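Local coordinates for uncharacterized protein (Bacteroides uniformis ATCC 8492, PDB 4Q68) that probably acts as an N-acetylmuramoyl-L-alanine amidase of the NlpC/P60 family, cutting the amide bond between sugar and peptide in fragments of the bacterial cell wall, at residues 6-11 with 202-207; 21-26 with 41-46; 89-94 with 189-194; 93-98 with 104-109; 222-227 with 231-236. One frame throughout, in Å; residues are numbered along the deposited sequence. Where two conformers were deposited one is given.

Interaction 1 of 5, residues 6-11 with 202-207; sequences DMLSNG and LLVHAS
Leu8 and Gly11 of helix 2-12 meet Val204 of strand 200-207. The apolar contact comes first. Val204 turns its two methyls to the helix, one to each partner. Its CG2 is 4.4 Å from Leu8 CD1, a loose approach. The CB of Leu8 does not aim at the strand; the end of the side chain makes the approach. Phe195 on strand 188-197 touches both side chains and adds to the same apolar patch.

The second kind is methyl against backbone. Val204 CG1 lies anti to its own backbone N (chi1 174°) and so reaches the last turn of the segment. It sits 3.9 Å from Gly11 O and 4.2 Å from Gly11 C. Gly11 brings no side chain, and here the backbones come closest, with Gly11 CA 6.9 Å from Val204 CA.

No hydrogen bond joins the two segments. Gly11 N donates to Met7 O at 2.9 Å within the helix, and Val204 pairs with Ile193 of the neighbouring strand. Met7 takes a different direction from the helix, to Val48 and Thr52 of helix 41-53 and to Ile193.

This is helix-on-sheet packing. The N-terminal helix lies beside the central helix 41-53 and against the antiparallel sheet, an arrangement that fits the alpha-plus-beta core of papain-like NlpC/P60 domains.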
# COMPACT_ATOMS: atom_id res chain seq x y z
N ASP A 6 -6.20 -16.59 -2.17
CA ASP A 6 -6.44 -16.33 -0.77
C ASP A 6 -6.33 -14.84 -0.43
O ASP A 6 -7.12 -14.31 0.34
CB ASP A 6 -5.48 -17.14 0.10
CG ASP A 6 -5.72 -18.65 0.03
OD1 ASP A 6 -6.76 -19.10 -0.48
OD2 ASP A 6 -4.81 -19.38 0.49
N MSE A 7 -5.37 -14.13 -1.01
CA MSE A 7 -5.32 -12.67 -0.88
C MSE A 7 -6.63 -12.05 -1.35
O MSE A 7 -7.20 -11.19 -0.68
CB MSE A 7 -4.18 -12.10 -1.74
CG MSE A 7 -2.80 -12.16 -1.14
SE MSE A 7 -2.54 -10.91 0.32
CE MSE A 7 -2.96 -9.25 -0.59
N LEU A 8 -7.10 -12.47 -2.52
CA LEU A 8 -8.34 -11.92 -3.06
C LEU A 8 -9.54 -12.24 -2.17
O LEU A 8 -10.34 -11.36 -1.86
CB LEU A 8 -8.57 -12.44 -4.48
CG LEU A 8 -9.90 -12.04 -5.12
CD1 LEU A 8 -10.05 -10.52 -5.20
CD2 LEU A 8 -10.03 -12.66 -6.50
N SER A 9 -9.68 -13.50 -1.75
CA SER A 9 -10.84 -13.84 -0.95
C SER A 9 -10.78 -13.13 0.40
O SER A 9 -11.82 -12.69 0.90
CB SER A 9 -11.00 -15.35 -0.84
OG SER A 9 -9.92 -15.93 -0.18
N ASN A 10 -9.59 -12.97 0.98
CA ASN A 10 -9.51 -12.23 2.23
C ASN A 10 -9.82 -10.74 2.03
O ASN A 10 -10.43 -10.13 2.90
CB ASN A 10 -8.16 -12.44 2.91
CG ASN A 10 -8.02 -13.82 3.49
OD1 ASN A 10 -9.03 -14.47 3.81
ND2 ASN A 10 -6.78 -14.29 3.65
N GLY A 11 -9.45 -10.18 0.88
CA GLY A 11 -9.86 -8.82 0.57
C GLY A 11 -11.37 -8.69 0.41
O GLY A 11 -11.97 -7.74 0.91
N LEU A 202 -10.43 -5.18 -12.13
CA LEU A 202 -11.01 -4.27 -11.16
C LEU A 202 -10.10 -4.19 -9.94
O LEU A 202 -9.10 -4.90 -9.82
CB LEU A 202 -12.40 -4.76 -10.73
CG LEU A 202 -13.38 -5.13 -11.83
CD1 LEU A 202 -14.70 -5.53 -11.23
CD2 LEU A 202 -13.54 -3.99 -12.84
N LEU A 203 -10.43 -3.27 -9.04
CA LEU A 203 -9.71 -3.11 -7.80
C LEU A 203 -10.65 -3.26 -6.61
O LEU A 203 -11.73 -2.66 -6.59
CB LEU A 203 -9.05 -1.73 -7.75
CG LEU A 203 -7.91 -1.58 -6.76
CD1 LEU A 203 -6.70 -2.37 -7.22
CD2 LEU A 203 -7.55 -0.12 -6.57
N VAL A 204 -10.26 -4.09 -5.64
CA VAL A 204 -10.90 -4.13 -4.34
C VAL A 204 -10.12 -3.14 -3.48
O VAL A 204 -8.91 -3.27 -3.32
CB VAL A 204 -10.86 -5.55 -3.74
CG1 VAL A 204 -11.40 -5.54 -2.32
CG2 VAL A 204 -11.64 -6.49 -4.62
N HIS A 205 -10.78 -2.12 -2.95
CA HIS A 205 -10.07 -1.06 -2.27
C HIS A 205 -10.98 -0.29 -1.33
O HIS A 205 -12.20 -0.30 -1.46
CB HIS A 205 -9.42 -0.11 -3.29
CG HIS A 205 -10.39 0.71 -4.08
ND1 HIS A 205 -10.33 2.08 -4.08
CD2 HIS A 205 -11.43 0.37 -4.88
CE1 HIS A 205 -11.29 2.56 -4.85
NE2 HIS A 205 -11.97 1.54 -5.34
N ALA A 206 -10.35 0.38 -0.37
CA ALA A 206 -11.05 1.27 0.54
C ALA A 206 -11.20 2.62 -0.14
O ALA A 206 -10.21 3.32 -0.38
CB ALA A 206 -10.31 1.40 1.86
N SER A 207 -12.45 2.95 -0.46
CA SER A 207 -12.80 4.15 -1.22
C SER A 207 -13.28 5.25 -0.29
O SER A 207 -14.29 5.11 0.37
CB SER A 207 -13.92 3.81 -2.22
OG SER A 207 -14.47 5.01 -2.76

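Interaction 2 of 5, residues 21-26 with 41-46; sequences AHTLEA and CTTLVE
Thr23 and Leu24 meet Thr43 without any ring between them. The one ring of the two segments, His22, stands to the side. In one of its two conformers Ala21 CB lies 3.5 Å above one face, shifted toward the rim. The carboxylates bond outside the two segments. Glu25 has a salt bridge to Arg87 and a hydrogen bond to Gln132, and Glu46 has a salt bridge to Arg75 and a hydrogen bond to Trp94 NE1.

The direct contact is apolar. Leu24 and Thr43 reach toward each other tip to tip. Thr43 CG2 fits against the fork of the leucine, 3.9 Å from Leu24 CD1 and 4.1 Å from Leu24 CD2. Thr23 crosses at a slant, with its OG1 4.1 Å from Thr43 CG2.

The polar contact runs through one water. It is 2.8 Å from Thr23 OG1 and 2.9 Å from Thr43 OG1, and so ties the two hydroxyls together. In Thr43, OG1 lies between the backbone N and the carbonyl carbon (chi1 71°). This sends the hydroxyl to the water and CG2 to Leu24. NAG touches both Leu24 and Thr43.

Residues 22-25 form a type I beta turn, closed by Glu25 N to His22 O at 3.1 Å. The turn packs on the first turns of helix 41-53. That helix starts with Cys41, which touches His190 on the sheet, consistent with the cysteine-on-helix layout of papain-like folds.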
# COMPACT_ATOMS: atom_id res chain seq x y z
N ALA A 21 -10.41 7.63 7.98
CA ALA A 21 -9.04 8.11 7.95
C ALA A 21 -8.44 8.18 9.34
O ALA A 21 -9.13 8.34 10.34
CB ALA A 21 -9.00 9.48 7.31
N HIS A 22 -7.11 8.07 9.39
CA HIS A 22 -6.32 8.36 10.59
C HIS A 22 -6.53 7.38 11.74
O HIS A 22 -6.29 7.71 12.91
CB HIS A 22 -6.56 9.81 11.09
CG HIS A 22 -6.67 10.82 9.99
ND1 HIS A 22 -5.67 11.01 9.05
CD2 HIS A 22 -7.65 11.69 9.67
CE1 HIS A 22 -6.04 11.95 8.21
NE2 HIS A 22 -7.24 12.38 8.56
N THR A 23 -6.93 6.15 11.42
CA THR A 23 -7.18 5.15 12.46
C THR A 23 -5.93 4.76 13.25
O THR A 23 -6.06 4.20 14.33
CB THR A 23 -7.84 3.87 11.93
OG1 THR A 23 -6.99 3.26 10.93
CG2 THR A 23 -9.23 4.14 11.40
N LEU A 24 -4.73 5.05 12.74
CA LEU A 24 -3.49 4.69 13.43
C LEU A 24 -2.90 5.83 14.28
O LEU A 24 -1.84 5.65 14.88
CB LEU A 24 -2.44 4.21 12.42
CG LEU A 24 -2.90 3.10 11.47
CD1 LEU A 24 -1.71 2.60 10.66
CD2 LEU A 24 -3.57 1.94 12.18
N GLU A 25 -3.58 6.98 14.33
CA GLU A 25 -2.95 8.20 14.85
C GLU A 25 -3.31 8.67 16.26
O GLU A 25 -3.23 9.87 16.57
CB GLU A 25 -3.17 9.38 13.91
CG GLU A 25 -2.95 9.10 12.44
CD GLU A 25 -1.58 8.54 12.09
OE1 GLU A 25 -0.68 8.50 12.96
OE2 GLU A 25 -1.41 8.12 10.92
N ALA A 26 -3.61 7.74 17.15
CA ALA A 26 -3.86 8.12 18.54
C ALA A 26 -2.67 8.86 19.15
O ALA A 26 -1.51 8.62 18.81
CB ALA A 26 -4.15 6.90 19.37
N CYS A 41 -7.11 2.99 2.68
CA CYS A 41 -6.66 2.14 1.57
C CYS A 41 -5.43 1.31 1.94
O CYS A 41 -5.28 0.19 1.45
CB CYS A 41 -6.41 2.93 0.28
SG CYS A 41 -5.06 4.10 0.33
N THR A 42 -4.57 1.85 2.81
CA THR A 42 -3.34 1.18 3.18
C THR A 42 -3.59 0.18 4.31
O THR A 42 -3.11 -0.94 4.26
CB THR A 42 -2.26 2.22 3.51
OG1 THR A 42 -2.02 3.01 2.33
CG2 THR A 42 -0.96 1.56 3.91
N THR A 43 -4.35 0.58 5.34
CA THR A 43 -4.59 -0.39 6.40
C THR A 43 -5.36 -1.60 5.88
O THR A 43 -5.11 -2.71 6.34
CB THR A 43 -5.24 0.18 7.68
OG1 THR A 43 -6.61 0.52 7.44
CG2 THR A 43 -4.49 1.39 8.22
N LEU A 44 -6.27 -1.42 4.92
CA LEU A 44 -6.96 -2.56 4.34
C LEU A 44 -5.94 -3.56 3.79
O LEU A 44 -5.99 -4.76 4.07
CB LEU A 44 -7.89 -2.13 3.22
CG LEU A 44 -8.49 -3.29 2.43
CD1 LEU A 44 -9.39 -4.18 3.28
CD2 LEU A 44 -9.27 -2.74 1.26
N VAL A 45 -5.04 -3.08 2.95
CA VAL A 45 -4.04 -3.96 2.35
C VAL A 45 -3.18 -4.64 3.43
O VAL A 45 -2.89 -5.83 3.34
CB VAL A 45 -3.19 -3.20 1.31
CG1 VAL A 45 -1.98 -4.03 0.88
CG2 VAL A 45 -4.05 -2.82 0.11
N GLU A 46 -2.77 -3.87 4.43
CA GLU A 46 -1.97 -4.44 5.51
C GLU A 46 -2.70 -5.56 6.23
O GLU A 46 -2.11 -6.61 6.50
CB GLU A 46 -1.53 -3.35 6.49
CG GLU A 46 -0.57 -2.37 5.88
CD GLU A 46 -0.02 -1.36 6.85
OE1 GLU A 46 -0.79 -0.89 7.73
OE2 GLU A 46 1.20 -1.05 6.74
O HOH W 1 -7.43 0.63 10.20

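Interaction 3 of 5, residues 89-94 with 189-194; sequences HYIADW and AHMGIA. With NAG (2-acetamido-2-deoxy-beta-D-glucopyranose), chain B.
Met191, a selenomethionine, reaches from strand 188-197 to Ile91 and Trp94 of helix 91-100. In one of its two conformers CG is anti to the carbonyl carbon (chi1 -52°). CB and CG carry the chain outward from the strand. SE is the first atom to touch, 3.7 Å from Ile91 CD1. It stands almost straight above the six-membered ring of Trp94, 5.0 Å from the centroid, in a Met-aromatic contact. The chain then bends at its last torsion. This lays CE over the same ring, 3.9 Å from Trp94 CZ3. It is a CH-pi contact, with CE 25° off the ring normal. CE also lies 4.0 Å from Ile91 CG2, so the methyl touches both side chains. The polar atom of the indole, NE1 of the five-membered ring, donates to Glu46 OE2.

Before the helix, His89 meets NAG. Its ND1 donates to NAG O3 over an unusually short 2.5 Å, at an N-H...O angle of 144°, with O3 at the ring edge. His89 NE2 is bonded to Tyr84 O, and the two bonds probably fix the rotation of the ring. With an alanine here, NAG O3 would probably lose this partner and Tyr84 O would be left without its imidazole mate. Arg87 NH1 also binds the sugar.

The chemistry is divided. Dispersion and a polarisable selenium join helix to sheet, while directed hydrogen bonds hold the sugar.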
# COMPACT_ATOMS: atom_id res chain seq x y z
N HIS A 89 5.52 4.70 6.35
CA HIS A 89 4.58 5.66 5.78
C HIS A 89 4.64 5.74 4.26
O HIS A 89 3.61 5.88 3.62
CB HIS A 89 4.86 7.06 6.31
CG HIS A 89 4.73 7.17 7.79
ND1 HIS A 89 3.52 7.08 8.42
CD2 HIS A 89 5.66 7.31 8.76
CE1 HIS A 89 3.71 7.21 9.72
NE2 HIS A 89 5.00 7.34 9.95
N TYR A 90 5.84 5.70 3.70
CA TYR A 90 6.00 5.79 2.26
C TYR A 90 5.94 4.40 1.65
O TYR A 90 6.65 3.49 2.08
CB TYR A 90 7.30 6.48 1.90
CG TYR A 90 7.35 7.94 2.24
CD1 TYR A 90 6.52 8.85 1.60
CD2 TYR A 90 8.27 8.43 3.17
CE1 TYR A 90 6.60 10.20 1.88
CE2 TYR A 90 8.36 9.78 3.44
CZ TYR A 90 7.53 10.67 2.78
OH TYR A 90 7.63 12.02 2.98
N ILE A 91 5.12 4.24 0.62
CA ILE A 91 4.91 2.93 0.06
C ILE A 91 6.17 2.37 -0.60
O ILE A 91 6.41 1.18 -0.54
CB ILE A 91 3.65 2.89 -0.82
CG1 ILE A 91 2.43 3.30 0.02
CG2 ILE A 91 3.46 1.50 -1.43
CD1 ILE A 91 2.28 2.56 1.36
N ALA A 92 7.04 3.21 -1.16
CA ALA A 92 8.31 2.67 -1.68
C ALA A 92 9.07 1.96 -0.56
O ALA A 92 9.69 0.92 -0.77
CB ALA A 92 9.18 3.76 -2.28
N ASP A 93 9.04 2.55 0.64
CA ASP A 93 9.73 2.00 1.82
C ASP A 93 9.05 0.72 2.31
O ASP A 93 9.70 -0.26 2.66
CB ASP A 93 9.73 3.08 2.90
CG ASP A 93 10.86 2.96 3.90
OD1 ASP A 93 11.79 2.13 3.75
OD2 ASP A 93 10.81 3.77 4.85
N TRP A 94 7.72 0.75 2.32
CA TRP A 94 6.88 -0.40 2.66
C TRP A 94 7.18 -1.58 1.73
O TRP A 94 7.33 -2.71 2.19
CB TRP A 94 5.42 0.06 2.56
CG TRP A 94 4.34 -0.84 3.05
CD1 TRP A 94 3.74 -0.77 4.27
CD2 TRP A 94 3.64 -1.84 2.31
NE1 TRP A 94 2.72 -1.68 4.35
CE2 TRP A 94 2.63 -2.34 3.15
CE3 TRP A 94 3.75 -2.34 1.00
CZ2 TRP A 94 1.75 -3.34 2.74
CZ3 TRP A 94 2.85 -3.33 0.60
CH2 TRP A 94 1.88 -3.82 1.46
N ALA A 189 -0.15 7.23 -4.09
CA ALA A 189 -1.33 7.91 -3.57
C ALA A 189 -2.44 6.99 -3.09
O ALA A 189 -3.30 7.45 -2.35
CB ALA A 189 -1.90 8.84 -4.61
N HIS A 190 -2.48 5.73 -3.51
CA HIS A 190 -3.63 4.86 -3.23
C HIS A 190 -3.16 3.43 -3.42
O HIS A 190 -2.16 3.19 -4.10
CB HIS A 190 -4.78 5.20 -4.19
CG HIS A 190 -6.12 4.69 -3.76
ND1 HIS A 190 -6.84 5.29 -2.76
CD2 HIS A 190 -6.86 3.66 -4.21
CE1 HIS A 190 -7.98 4.64 -2.60
NE2 HIS A 190 -8.01 3.65 -3.47
N MSE A 191 -3.88 2.49 -2.81
CA MSE A 191 -3.58 1.07 -2.94
C MSE A 191 -4.86 0.25 -2.99
O MSE A 191 -5.92 0.71 -2.56
CB MSE A 191 -2.80 0.56 -1.72
CG MSE A 191 -1.57 1.34 -1.38
SE MSE A 191 -0.53 0.48 0.01
CE MSE A 191 0.29 -0.92 -1.02
N GLY A 192 -4.76 -0.96 -3.51
CA GLY A 192 -5.84 -1.90 -3.46
C GLY A 192 -5.36 -3.28 -3.89
O GLY A 192 -4.16 -3.52 -4.02
N ILE A 193 -6.32 -4.18 -4.08
CA ILE A 193 -6.07 -5.58 -4.41
C ILE A 193 -6.67 -5.88 -5.79
O ILE A 193 -7.84 -5.55 -6.04
CB ILE A 193 -6.70 -6.50 -3.33
CG1 ILE A 193 -6.18 -6.16 -1.93
CG2 ILE A 193 -6.47 -7.96 -3.66
CD1 ILE A 193 -4.70 -6.36 -1.76
N ALA A 194 -5.89 -6.49 -6.67
CA ALA A 194 -6.36 -6.83 -8.01
C ALA A 194 -7.43 -7.91 -8.00
O ALA A 194 -7.30 -8.92 -7.32
CB ALA A 194 -5.18 -7.31 -8.83
C1 NAG B . -0.53 6.48 4.49
C2 NAG B . 0.33 7.40 5.33
C3 NAG B . 0.79 6.71 6.62
C4 NAG B . -0.35 5.96 7.29
C5 NAG B . -1.16 5.14 6.30
C6 NAG B . -2.35 4.50 7.01
C7 NAG B . 1.58 9.17 4.18
C8 NAG B . 2.82 9.58 3.45
N2 NAG B . 1.48 7.90 4.58
O1 NAG B . -1.04 7.22 3.42
O3 NAG B . 1.24 7.71 7.50
O4 NAG B . 0.14 5.14 8.33
O5 NAG B . -1.60 5.97 5.25
O6 NAG B . -3.18 5.50 7.55
O7 NAG B . 0.72 10.02 4.37

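Interaction 4 of 5, residues 93-98 with 104-109; sequences DWINNG and LQDVTG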
# COMPACT_ATOMS: atom_id res chain seq x y z
N ASP A 93 9.04 2.55 0.64
CA ASP A 93 9.73 2.00 1.82
C ASP A 93 9.05 0.72 2.31
O ASP A 93 9.70 -0.26 2.66
CB ASP A 93 9.73 3.08 2.90
CG ASP A 93 10.86 2.96 3.90
OD1 ASP A 93 11.79 2.13 3.75
OD2 ASP A 93 10.81 3.77 4.85
N TRP A 94 7.72 0.75 2.32
CA TRP A 94 6.88 -0.40 2.66
C TRP A 94 7.18 -1.58 1.73
O TRP A 94 7.33 -2.71 2.19
CB TRP A 94 5.42 0.06 2.56
CG TRP A 94 4.34 -0.84 3.05
CD1 TRP A 94 3.74 -0.77 4.27
CD2 TRP A 94 3.64 -1.84 2.31
NE1 TRP A 94 2.72 -1.68 4.35
CE2 TRP A 94 2.63 -2.34 3.15
CE3 TRP A 94 3.75 -2.34 1.00
CZ2 TRP A 94 1.75 -3.34 2.74
CZ3 TRP A 94 2.85 -3.33 0.60
CH2 TRP A 94 1.88 -3.82 1.46
N ILE A 95 7.29 -1.30 0.44
CA ILE A 95 7.63 -2.32 -0.54
C ILE A 95 9.03 -2.85 -0.25
O ILE A 95 9.24 -4.07 -0.22
CB ILE A 95 7.55 -1.74 -1.96
CG1 ILE A 95 6.10 -1.45 -2.33
CG2 ILE A 95 8.22 -2.70 -2.98
CD1 ILE A 95 5.94 -0.57 -3.56
N ASN A 96 10.00 -1.97 -0.06
CA ASN A 96 11.37 -2.42 0.20
C ASN A 96 11.44 -3.31 1.43
O ASN A 96 12.17 -4.29 1.45
CB ASN A 96 12.30 -1.22 0.38
CG ASN A 96 12.48 -0.41 -0.88
OD1 ASN A 96 12.13 -0.86 -1.96
ND2 ASN A 96 13.02 0.78 -0.73
N ASN A 97 10.69 -2.96 2.47
CA ASN A 97 10.64 -3.78 3.67
C ASN A 97 10.15 -5.20 3.37
O ASN A 97 10.72 -6.17 3.85
CB ASN A 97 9.73 -3.09 4.70
CG ASN A 97 9.55 -3.88 5.97
OD1 ASN A 97 10.50 -4.11 6.71
ND2 ASN A 97 8.33 -4.31 6.23
N GLY A 98 9.09 -5.31 2.58
CA GLY A 98 8.57 -6.62 2.23
C GLY A 98 9.49 -7.41 1.33
O GLY A 98 9.61 -8.62 1.49
N LEU A 104 7.27 -10.03 0.09
CA LEU A 104 6.77 -9.43 -1.14
C LEU A 104 7.74 -9.65 -2.28
O LEU A 104 8.96 -9.64 -2.09
CB LEU A 104 6.59 -7.92 -1.02
CG LEU A 104 5.50 -7.37 -0.11
CD1 LEU A 104 5.55 -5.85 -0.12
CD2 LEU A 104 4.13 -7.85 -0.52
N GLN A 105 7.17 -9.80 -3.47
CA GLN A 105 7.89 -9.73 -4.73
C GLN A 105 7.45 -8.49 -5.48
O GLN A 105 6.27 -8.16 -5.51
CB GLN A 105 7.60 -10.95 -5.60
CG GLN A 105 8.21 -12.21 -5.09
CD GLN A 105 7.66 -13.46 -5.73
OE1 GLN A 105 6.56 -13.47 -6.28
NE2 GLN A 105 8.43 -14.54 -5.66
N ASP A 106 8.42 -7.82 -6.10
CA ASP A 106 8.18 -6.63 -6.91
C ASP A 106 7.94 -7.10 -8.34
O ASP A 106 8.87 -7.35 -9.11
CB ASP A 106 9.35 -5.67 -6.76
CG ASP A 106 9.11 -4.34 -7.43
OD1 ASP A 106 8.22 -4.28 -8.31
OD2 ASP A 106 9.78 -3.35 -7.04
N VAL A 107 6.67 -7.25 -8.70
CA VAL A 107 6.29 -7.80 -9.99
C VAL A 107 6.58 -6.82 -11.12
O VAL A 107 7.16 -7.21 -12.14
CB VAL A 107 4.82 -8.24 -10.00
CG1 VAL A 107 4.44 -8.82 -11.34
CG2 VAL A 107 4.54 -9.23 -8.89
N THR A 108 6.20 -5.56 -10.96
CA THR A 108 6.57 -4.56 -11.97
C THR A 108 8.09 -4.48 -12.14
O THR A 108 8.56 -4.21 -13.25
CB THR A 108 5.95 -3.17 -11.67
OG1 THR A 108 5.63 -3.04 -10.28
CG2 THR A 108 4.69 -2.95 -12.47
N GLY A 109 8.85 -4.73 -11.07
CA GLY A 109 10.31 -4.78 -11.16
C GLY A 109 10.80 -5.74 -12.23
O GLY A 109 11.80 -5.47 -12.88
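Trp94 is the first residue of helix 91-100 to meet Leu104. Its CZ3 lies 3.8 Å from Leu104 CD1. The methyl comes at a slant to the indole, and the two side chains cross at about a right angle. Leu49 of helix 41-53 touches both. Ile95 follows with two weaker contacts. Its carbonyl O is 4.1 Å from the same Leu104 CD1, and its CG2 passes 4.4 Å from Asp106 OD2. That carboxylate oxygen is held in a salt bridge by Arg234.

Gly98 comes last, where the backbones are nearest, with Gly98 CA 4.7 Å from Leu104 CA. Leu104 CG is anti to the carbonyl carbon (chi1 -68°), which brings CG and CD1 each to 3.9 Å from Gly98 CA. A CB on Gly98 would collide with Leu104 CD1. The glycine also makes the hydrogen bond of the contact. Leu104 N donates to Gly98 O at 3.1 Å, from well above the carbonyl plane (70° out of it).

The helix and strand 104-106 run at 116° to each other. At the end of the strand, Asp106 is the N-cap of helix 107-111. Its OD1 accepts from Gly109 N at 2.9 Å, from above the carboxylate plane.

Asp106 therefore uses one oxygen for a helix start and the other for an arginine. Its charge is probably well balanced there, while Leu104 fills the apolar angle between helix and strand.

Interaction 5 of 5, residues 222-227 with 231-236; sequences QMLKDN and TGIRVL
Leu224 and Gly232 mark the closest approach of the two backbones, with 6.9 Å between their CA atoms. Segment 222-227 begins in helix; Asp226 N donates to Gln222 O at 2.9 Å and Asn227 N to Leu224 O at 3.2 Å, and the chain returns as strand 230-238. Gly232 is almost fully extended (phi 163°, psi -163°). It lacks a side chain and meets the helix through its carbonyl.

Leu224 carries the contact. Its CD2 lies 3.9 Å from Gly232 O. Its CD1 is 4.0 Å from Ile233 CG2, and CD2 is 4.1 Å from that same methyl, so the fork of the leucine straddles it. In Ile233, CG1 takes the crowded position between backbone N and carbonyl carbon (chi1 60°). This leaves CG2 anti to the carbonyl carbon, where it meets Leu224. The two side chains cross at about a right angle.

Leu163 and Ile179 touch Leu224 as well. Lys160 NZ binds the carbonyl of Leu224.

This is a helix-turn-strand unit. The short helix 220-225 folds back on the strand that follows it, and that strand pairs with 176-181 in the antiparallel sheet of the domain.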
# COMPACT_ATOMS: atom_id res chain seq x y z
N GLN A 222 -9.52 2.59 -15.97
CA GLN A 222 -10.37 3.78 -15.97
C GLN A 222 -10.15 4.61 -14.71
O GLN A 222 -10.17 5.84 -14.76
CB GLN A 222 -11.85 3.38 -16.08
CG GLN A 222 -12.80 4.55 -16.28
CD GLN A 222 -12.63 5.22 -17.61
OE1 GLN A 222 -12.54 6.46 -17.70
NE2 GLN A 222 -12.59 4.42 -18.65
N MSE A 223 -9.99 3.95 -13.56
CA MSE A 223 -9.67 4.67 -12.33
C MSE A 223 -8.45 5.54 -12.54
O MSE A 223 -8.41 6.71 -12.13
CB MSE A 223 -9.38 3.70 -11.19
CG MSE A 223 -10.57 2.88 -10.74
SE MSE A 223 -10.09 1.63 -9.32
CE MSE A 223 -9.48 2.92 -7.98
N LEU A 224 -7.43 4.99 -13.19
CA LEU A 224 -6.22 5.75 -13.45
C LEU A 224 -6.49 6.90 -14.42
O LEU A 224 -6.06 8.03 -14.19
CB LEU A 224 -5.12 4.83 -13.99
CG LEU A 224 -4.69 3.67 -13.08
CD1 LEU A 224 -3.75 2.74 -13.80
CD2 LEU A 224 -4.04 4.17 -11.80
N LYS A 225 -7.21 6.63 -15.50
CA LYS A 225 -7.53 7.66 -16.49
C LYS A 225 -8.25 8.85 -15.83
O LYS A 225 -8.03 10.00 -16.21
CB LYS A 225 -8.40 7.03 -17.59
CG LYS A 225 -8.52 7.83 -18.87
CD LYS A 225 -9.20 6.99 -19.97
CE LYS A 225 -9.45 7.80 -21.23
NZ LYS A 225 -9.67 6.93 -22.41
N ASP A 226 -9.14 8.55 -14.89
CA ASP A 226 -9.99 9.57 -14.28
C ASP A 226 -9.31 10.50 -13.28
O ASP A 226 -9.93 11.47 -12.85
CB ASP A 226 -11.17 8.90 -13.57
CG ASP A 226 -12.14 8.24 -14.54
OD1 ASP A 226 -12.11 8.55 -15.75
OD2 ASP A 226 -12.93 7.40 -14.07
N ASN A 227 -8.08 10.21 -12.90
CA ASN A 227 -7.33 11.08 -11.99
C ASN A 227 -6.05 11.50 -12.67
O ASN A 227 -5.15 10.70 -12.87
CB ASN A 227 -7.04 10.39 -10.66
CG ASN A 227 -6.50 11.35 -9.62
OD1 ASN A 227 -5.79 12.31 -9.95
ND2 ASN A 227 -6.84 11.13 -8.36
N THR A 231 -0.44 8.28 -12.15
CA THR A 231 0.39 8.10 -13.33
C THR A 231 0.54 6.65 -13.77
O THR A 231 0.99 6.40 -14.88
CB THR A 231 1.79 8.67 -13.07
OG1 THR A 231 2.30 8.07 -11.89
CG2 THR A 231 1.74 10.18 -12.92
N GLY A 232 0.21 5.70 -12.90
CA GLY A 232 0.50 4.31 -13.19
C GLY A 232 0.41 3.48 -11.95
O GLY A 232 -0.20 3.91 -10.96
N ILE A 233 0.99 2.28 -12.01
CA ILE A 233 0.95 1.36 -10.87
C ILE A 233 2.27 0.65 -10.68
O ILE A 233 3.00 0.38 -11.64
CB ILE A 233 -0.20 0.30 -11.00
CG1 ILE A 233 -0.05 -0.57 -12.25
CG2 ILE A 233 -1.55 0.99 -10.96
CD1 ILE A 233 -1.07 -1.68 -12.36
N ARG A 234 2.54 0.31 -9.43
CA ARG A 234 3.45 -0.74 -9.05
C ARG A 234 2.60 -1.95 -8.65
O ARG A 234 1.53 -1.79 -8.06
CB ARG A 234 4.39 -0.31 -7.91
CG ARG A 234 5.28 0.86 -8.29
CD ARG A 234 6.23 1.28 -7.20
NE ARG A 234 7.25 0.26 -6.96
CZ ARG A 234 8.25 0.37 -6.10
NH1 ARG A 234 8.37 1.43 -5.33
NH2 ARG A 234 9.14 -0.60 -5.99
N VAL A 235 3.08 -3.14 -8.99
CA VAL A 235 2.38 -4.39 -8.72
C VAL A 235 3.29 -5.24 -7.84
O VAL A 235 4.43 -5.54 -8.22
CB VAL A 235 2.06 -5.13 -10.03
CG1 VAL A 235 1.37 -6.45 -9.75
CG2 VAL A 235 1.22 -4.26 -10.95
N LEU A 236 2.78 -5.59 -6.66
CA LEU A 236 3.50 -6.39 -5.68
C LEU A 236 2.73 -7.67 -5.44
O LEU A 236 1.52 -7.73 -5.63
CB LEU A 236 3.66 -5.65 -4.35
CG LEU A 236 4.32 -4.27 -4.35
CD1 LEU A 236 5.60 -4.24 -5.17
CD2 LEU A 236 3.36 -3.17 -4.80

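The sheet ties most of these contacts together. Strands 188-197 and 200-207, used by interactions 3 and 1, are neighbours, and His190 NE2 meets His205 ND1 at 2.9 Å. Met223 of interaction 5 packs on His205. Interactions 3 and 4 share Trp94 on helix 91-100, and their centres are 10 Å apart. Trp94 NE1 lies 2.9 Å from Glu46 OE2, which links both to interaction 2. Interactions 4 and 5 join through the sheet, where Thr108 OG1 is 2.9 Å from Val235 N. NAG sits between interactions 2 and 3, touching Leu24, Thr43 and His89. Close by, Cys41 CB is 3.7 Å from His190 CE1, a pairing consistent with an NlpC/P60 active site.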